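Side-chain contacts in methyl-accepting chemotaxis protein (Vibrio parahaemolyticus, PDB 4EXO), which probably senses small periplasmic ligands such as pyruvate and relays their presence to the chemotaxis machinery: residues A[19-24]-A[140-145]; A[27-32]-A[132-137]. All coordinates share one frame; numbering follows the deposited sequence. Where two conformers were deposited one is given.

Contact 1 joins helix 2-28 to strand 136-143; contact 2 lies just past one end of each, between the residues at the helix break and the turn before the strand, and the two centres are about 17 Å apart. Contact 1 packs the C-terminal half of the helix on the strand, and along the chain contact 2 is nested within the loop that contact 1 closes. Contact 1 lies near the ligand pocket without forming it: the side chain of Thr140 is about 8 Å from the bound pyruvate. In each case the helical segment also reaches the second subunit, so it has the dimer partner beside it as well.

Contact 1 (A[19-24]-A[140-145]); sequences KAYMMM and TGIYID
Tyr21 and Ile142 meet loosely at a ring edge: CD1 of Ile142 lies near the plane of the phenol, 4.5 Å from CE2 of Tyr21. Both CB atoms point across the gap, and in the conformer described Ile142 extends CD1 as the tip of a straight chain. Phe54 stacks on the Tyr21 ring, which also packs on Ala20 of the second subunit, so this aromatic stands between the sheet and the dimer partner.

One residue on, Met22, present as selenomethionine, makes the closer approach. Its CG is anti to the backbone N (chi1 179°), and bends at chi2 (58°) and chi3 (52°) fold the chain back so that the terminal methyl faces the strand. CE comes 3.8 Å from Thr140 N and also 4.0 Å from Thr140 CG2, as the two side chains run alongside each other, pointing opposite ways. The methyl therefore rests by van der Waals contact against backbone and branch alike; the CA atoms of Met22 and Thr140 are 7.2 Å apart.

This is the packing of a single Cache domain, a PAS-like fold in which an antiparallel sheet of strand order 2-1-5-4-3 lies against a long N-terminal helix, and strand 136-143 is the central one. Thr140 divides its labour accordingly. CG2 serves the helix, while OG1, anti to the backbone N, is hydrogen-bonded to the carbonyl O of Tyr59, a residue of the pyruvate pocket. Tyr143, farther along the strand, uses OH to reach two pocket residues, Tyr59 OH and Lys124 NZ.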
loop_
_atom_site.group_PDB
_atom_site.type_symbol
_atom_site.label_atom_id
_atom_site.label_comp_id
_atom_site.label_asym_id
_atom_site.label_seq_id
_atom_site.Cartn_x
_atom_site.Cartn_y
_atom_site.Cartn_z
ATOM N N LYS A 19 3.989 6.827 -5.681
ATOM C CA LYS A 19 4.992 5.805 -6.041
ATOM C C LYS A 19 5.032 4.642 -5.035
ATOM O O LYS A 19 5.173 3.482 -5.418
ATOM C CB LYS A 19 6.374 6.448 -6.258
ATOM C CG LYS A 19 6.382 7.287 -7.569
ATOM C CD LYS A 19 7.743 7.829 -7.922
ATOM C CE LYS A 19 7.790 8.268 -9.408
ATOM N NZ LYS A 19 8.157 7.177 -10.417
ATOM N N ALA A 20 4.888 4.956 -3.757
ATOM C CA ALA A 20 4.802 3.941 -2.687
ATOM C C ALA A 20 3.555 3.076 -2.820
ATOM O O ALA A 20 3.620 1.843 -2.745
ATOM C CB ALA A 20 4.823 4.612 -1.280
ATOM N N TYR A 21 2.404 3.714 -2.988
ATOM C CA TYR A 21 1.156 2.949 -3.136
ATOM C C TYR A 21 1.227 2.053 -4.354
ATOM O O TYR A 21 0.780 0.906 -4.297
ATOM C CB TYR A 21 -0.039 3.906 -3.309
ATOM C CG TYR A 21 -0.255 4.858 -2.113
ATOM C CD1 TYR A 21 -0.011 4.428 -0.814
ATOM C CD2 TYR A 21 -0.727 6.157 -2.309
ATOM C CE1 TYR A 21 -0.228 5.256 0.280
ATOM C CE2 TYR A 21 -0.952 7.004 -1.223
ATOM C CZ TYR A 21 -0.703 6.546 0.058
ATOM O OH TYR A 21 -0.892 7.379 1.135
HETATM N N MSE A 22 1.772 2.584 -5.468
HETATM C CA MSE A 22 1.907 1.762 -6.667
HETATM C C MSE A 22 2.802 0.544 -6.376
HETATM O O MSE A 22 2.481 -0.575 -6.787
HETATM C CB MSE A 22 2.485 2.563 -7.861
HETATM C CG MSE A 22 2.662 1.723 -9.153
HETATM SE SE MSE A 22 1.000 0.878 -9.827
HETATM C CE MSE A 22 -0.090 2.465 -9.849
HETATM N N MSE A 23 3.929 0.766 -5.705
HETATM C CA MSE A 23 4.809 -0.337 -5.316
HETATM C C MSE A 23 4.071 -1.407 -4.534
HETATM O O MSE A 23 4.253 -2.594 -4.775
HETATM C CB MSE A 23 6.021 0.137 -4.500
HETATM C CG MSE A 23 6.997 -0.990 -4.320
HETATM SE SE MSE A 23 8.590 -0.378 -3.357
HETATM C CE MSE A 23 9.539 0.610 -4.731
HETATM N N MSE A 24 3.200 -0.996 -3.619
HETATM C CA MSE A 24 2.434 -1.973 -2.845
HETATM C C MSE A 24 1.534 -2.841 -3.703
HETATM O O MSE A 24 1.440 -4.048 -3.478
HETATM C CB MSE A 24 1.629 -1.276 -1.750
HETATM C CG MSE A 24 2.526 -0.540 -0.786
HETATM SE SE MSE A 24 1.558 0.053 0.781
HETATM C CE MSE A 24 1.131 -1.641 1.604
ATOM N N THR A 140 -3.300 4.526 -10.136
ATOM C CA THR A 140 -4.071 4.978 -8.999
ATOM C C THR A 140 -3.949 6.503 -9.015
ATOM O O THR A 140 -3.490 7.085 -10.016
ATOM C CB THR A 140 -3.583 4.341 -7.644
ATOM O OG1 THR A 140 -4.437 4.830 -6.580
ATOM C CG2 THR A 140 -2.142 4.741 -7.320
ATOM N N GLY A 141 -4.364 7.179 -7.951
ATOM C CA GLY A 141 -4.324 8.652 -7.974
ATOM C C GLY A 141 -4.694 9.253 -6.640
ATOM O O GLY A 141 -5.180 8.551 -5.744
ATOM N N ILE A 142 -4.411 10.546 -6.495
ATOM C CA ILE A 142 -4.839 11.326 -5.323
ATOM C C ILE A 142 -5.698 12.495 -5.821
ATOM O O ILE A 142 -5.401 13.074 -6.880
ATOM C CB ILE A 142 -3.615 11.818 -4.524
ATOM C CG1 ILE A 142 -2.847 10.611 -3.971
ATOM C CG2 ILE A 142 -4.008 12.762 -3.397
ATOM C CD1 ILE A 142 -1.627 10.976 -3.185
ATOM N N TYR A 143 -6.743 12.858 -5.081
ATOM C CA TYR A 143 -7.608 13.965 -5.536
ATOM C C TYR A 143 -7.047 15.297 -5.043
ATOM O O TYR A 143 -6.558 15.394 -3.929
ATOM C CB TYR A 143 -9.070 13.729 -5.120
ATOM C CG TYR A 143 -9.646 12.560 -5.921
ATOM C CD1 TYR A 143 -10.347 12.795 -7.119
ATOM C CD2 TYR A 143 -9.450 11.241 -5.525
ATOM C CE1 TYR A 143 -10.840 11.748 -7.881
ATOM C CE2 TYR A 143 -9.940 10.178 -6.286
ATOM C CZ TYR A 143 -10.634 10.433 -7.451
ATOM O OH TYR A 143 -11.130 9.386 -8.206
ATOM N N ILE A 144 -7.055 16.311 -5.888
ATOM C CA ILE A 144 -6.366 17.549 -5.522
ATOM C C ILE A 144 -7.320 18.715 -5.267
ATOM O O ILE A 144 -6.868 19.851 -5.042
ATOM C CB ILE A 144 -5.265 17.941 -6.535
ATOM C CG1 ILE A 144 -5.794 17.941 -7.967
ATOM C CG2 ILE A 144 -4.068 16.971 -6.453
ATOM C CD1 ILE A 144 -4.709 18.266 -8.960
ATOM N N ASP A 145 -8.622 18.437 -5.283
ATOM C CA ASP A 145 -9.628 19.482 -5.011
ATOM C C ASP A 145 -9.375 20.313 -3.738
ATOM O O ASP A 145 -9.756 21.491 -3.701
ATOM C CB ASP A 145 -11.096 18.995 -5.130
ATOM C CG ASP A 145 -11.362 17.636 -4.456
ATOM O OD1 ASP A 145 -10.429 16.862 -4.126
ATOM O OD2 ASP A 145 -12.562 17.331 -4.274
#

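Contact 2 (A[27-32]-A[132-137]); sequences TAIKPL and QKWDWV
The terminal methyl of Ile29, CD1, lies 4.1 Å from CZ3 on the benzo ring of Trp134. Each residue sits at a break in regular structure. Ile29 separates helix 2-28 from helix 30-34, and Trp134 belongs to the turn before strand 136-143, where Asp135 and Trp136 together face Leu131 in a G1 beta bulge. Asp135 has the positive phi usual for the first position of that bulge.

Conformation decides how the two side chains meet. Ile29 carries CG1 between its backbone N and carbonyl carbon (chi1 64°), the crowded position, and from there CD1 extends to the six-membered ring of Trp134. The indole keeps its CG anti to the carbonyl carbon, and chi1 of -70° together with chi2 of -12° turns the benzo ring toward the 27-32 segment. The two side chains lie alongside each other with their ends pointing opposite ways, and the methyl meets the indole obliquely. Leu49 and Leu131 also pack on Ile29.

A second touch involves the carbonyl of Leu32, whose O is 4.3 Å from Trp134 CZ2, again at an oblique approach. That oxygen accepts a hydrogen bond from Asn41 ND2; toward the ring, at such a distance, it adds only packing. On the pyrrole ring, NE1 of Trp134 is hydrogen-bonded to Asp36 OD2, and Tyr33 meets the indole edge-to-face; both probably help to fix its rotation. Within 132-137 the indole of Trp134 also rests on the ring two residues on: its CE3 lies 3.5 Å above the plane of the Trp136 ring, offset toward the rim.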
loop_
_atom_site.group_PDB
_atom_site.type_symbol
_atom_site.label_atom_id
_atom_site.label_comp_id
_atom_site.label_asym_id
_atom_site.label_seq_id
_atom_site.Cartn_x
_atom_site.Cartn_y
_atom_site.Cartn_z
ATOM N N THR A 27 3.771 -5.168 -5.905
ATOM C CA THR A 27 4.380 -6.248 -5.125
ATOM C C THR A 27 3.331 -7.204 -4.537
ATOM O O THR A 27 3.598 -8.390 -4.439
ATOM C CB THR A 27 5.348 -5.710 -4.044
ATOM O OG1 THR A 27 4.667 -4.784 -3.196
ATOM C CG2 THR A 27 6.528 -4.979 -4.715
ATOM N N ALA A 28 2.136 -6.711 -4.207
ATOM C CA ALA A 28 1.068 -7.594 -3.728
ATOM C C ALA A 28 0.728 -8.702 -4.723
ATOM O O ALA A 28 0.377 -9.818 -4.299
ATOM C CB ALA A 28 -0.200 -6.805 -3.337
ATOM N N ILE A 29 0.811 -8.395 -6.029
ATOM C CA ILE A 29 0.474 -9.375 -7.071
ATOM C C ILE A 29 1.716 -10.037 -7.664
ATOM O O ILE A 29 1.620 -10.834 -8.580
ATOM C CB ILE A 29 -0.401 -8.745 -8.193
ATOM C CG1 ILE A 29 0.389 -7.651 -8.932
ATOM C CG2 ILE A 29 -1.723 -8.203 -7.572
ATOM C CD1 ILE A 29 -0.013 -7.408 -10.383
ATOM N N LYS A 30 2.893 -9.715 -7.136
ATOM C CA LYS A 30 4.128 -10.250 -7.723
ATOM C C LYS A 30 4.210 -11.802 -7.789
ATOM O O LYS A 30 4.626 -12.351 -8.813
ATOM C CB LYS A 30 5.356 -9.634 -7.037
ATOM C CG LYS A 30 6.656 -9.974 -7.713
ATOM C CD LYS A 30 7.769 -8.998 -7.329
ATOM C CE LYS A 30 9.032 -9.296 -8.169
ATOM N NZ LYS A 30 9.603 -10.602 -7.804
ATOM N N PRO A 31 3.811 -12.509 -6.711
ATOM C CA PRO A 31 3.841 -13.994 -6.760
ATOM C C PRO A 31 3.007 -14.511 -7.930
ATOM O O PRO A 31 3.467 -15.373 -8.695
ATOM C CB PRO A 31 3.170 -14.398 -5.445
ATOM C CG PRO A 31 3.469 -13.237 -4.515
ATOM C CD PRO A 31 3.371 -12.015 -5.388
ATOM N N LEU A 32 1.819 -13.928 -8.112
ATOM C CA LEU A 32 0.945 -14.285 -9.235
ATOM C C LEU A 32 1.502 -13.897 -10.606
ATOM O O LEU A 32 1.484 -14.711 -11.553
ATOM C CB LEU A 32 -0.430 -13.653 -9.031
ATOM C CG LEU A 32 -1.314 -14.170 -7.903
ATOM C CD1 LEU A 32 -2.467 -13.175 -7.625
ATOM C CD2 LEU A 32 -1.882 -15.554 -8.193
ATOM N N GLN A 132 4.201 -5.197 -18.508
ATOM C CA GLN A 132 4.159 -5.590 -19.921
ATOM C C GLN A 132 3.650 -7.017 -20.181
ATOM O O GLN A 132 3.048 -7.277 -21.233
ATOM C CB GLN A 132 5.535 -5.370 -20.564
ATOM C CG GLN A 132 6.641 -6.171 -19.900
ATOM C CD GLN A 132 6.814 -7.569 -20.522
ATOM O OE1 GLN A 132 6.205 -7.902 -21.566
ATOM N NE2 GLN A 132 7.626 -8.397 -19.864
ATOM N N LYS A 133 3.872 -7.932 -19.233
ATOM C CA LYS A 133 3.501 -9.349 -19.414
ATOM C C LYS A 133 2.014 -9.500 -19.652
ATOM O O LYS A 133 1.590 -10.309 -20.469
ATOM C CB LYS A 133 3.891 -10.174 -18.191
ATOM C CG LYS A 133 3.641 -11.680 -18.366
ATOM C CD LYS A 133 4.019 -12.491 -17.104
ATOM C CE LYS A 133 5.444 -12.284 -16.675
ATOM N NZ LYS A 133 5.748 -13.291 -15.579
ATOM N N TRP A 134 1.231 -8.677 -18.946
ATOM C CA TRP A 134 -0.217 -8.645 -19.101
ATOM C C TRP A 134 -0.785 -7.496 -19.958
ATOM O O TRP A 134 -2.009 -7.431 -20.148
ATOM C CB TRP A 134 -0.841 -8.612 -17.704
ATOM C CG TRP A 134 -0.663 -9.902 -16.993
ATOM C CD1 TRP A 134 -0.247 -11.097 -17.535
ATOM C CD2 TRP A 134 -0.923 -10.151 -15.623
ATOM N NE1 TRP A 134 -0.221 -12.074 -16.564
ATOM C CE2 TRP A 134 -0.637 -11.514 -15.380
ATOM C CE3 TRP A 134 -1.364 -9.350 -14.564
ATOM C CZ2 TRP A 134 -0.792 -12.097 -14.118
ATOM C CZ3 TRP A 134 -1.514 -9.934 -13.310
ATOM C CH2 TRP A 134 -1.225 -11.285 -13.098
ATOM N N ASP A 135 0.094 -6.638 -20.486
ATOM C CA ASP A 135 -0.260 -5.387 -21.152
ATOM C C ASP A 135 -1.244 -4.605 -20.257
ATOM O O ASP A 135 -2.306 -4.187 -20.724
ATOM C CB ASP A 135 -0.888 -5.636 -22.545
ATOM C CG ASP A 135 -1.055 -4.374 -23.357
ATOM O OD1 ASP A 135 -0.169 -3.488 -23.296
ATOM O OD2 ASP A 135 -2.087 -4.251 -24.089
ATOM N N TRP A 136 -0.909 -4.450 -18.978
ATOM C CA TRP A 136 -1.707 -3.607 -18.083
ATOM C C TRP A 136 -0.956 -2.336 -17.774
ATOM O O TRP A 136 0.179 -2.375 -17.276
ATOM C CB TRP A 136 -2.047 -4.300 -16.765
ATOM C CG TRP A 136 -3.091 -5.384 -16.847
ATOM C CD1 TRP A 136 -3.788 -5.801 -17.953
ATOM C CD2 TRP A 136 -3.559 -6.176 -15.754
ATOM N NE1 TRP A 136 -4.659 -6.815 -17.609
ATOM C CE2 TRP A 136 -4.519 -7.076 -16.266
ATOM C CE3 TRP A 136 -3.257 -6.213 -14.386
ATOM C CZ2 TRP A 136 -5.207 -7.981 -15.444
ATOM C CZ3 TRP A 136 -3.916 -7.142 -13.576
ATOM C CH2 TRP A 136 -4.872 -8.004 -14.107
ATOM N N VAL A 137 -1.629 -1.218 -18.038
ATOM C CA VAL A 137 -1.267 0.078 -17.487
ATOM C C VAL A 137 -2.077 0.177 -16.200
ATOM O O VAL A 137 -3.298 0.416 -16.233
ATOM C CB VAL A 137 -1.631 1.209 -18.460
ATOM C CG1 VAL A 137 -1.332 2.586 -17.826
ATOM C CG2 VAL A 137 -0.854 1.061 -19.775
#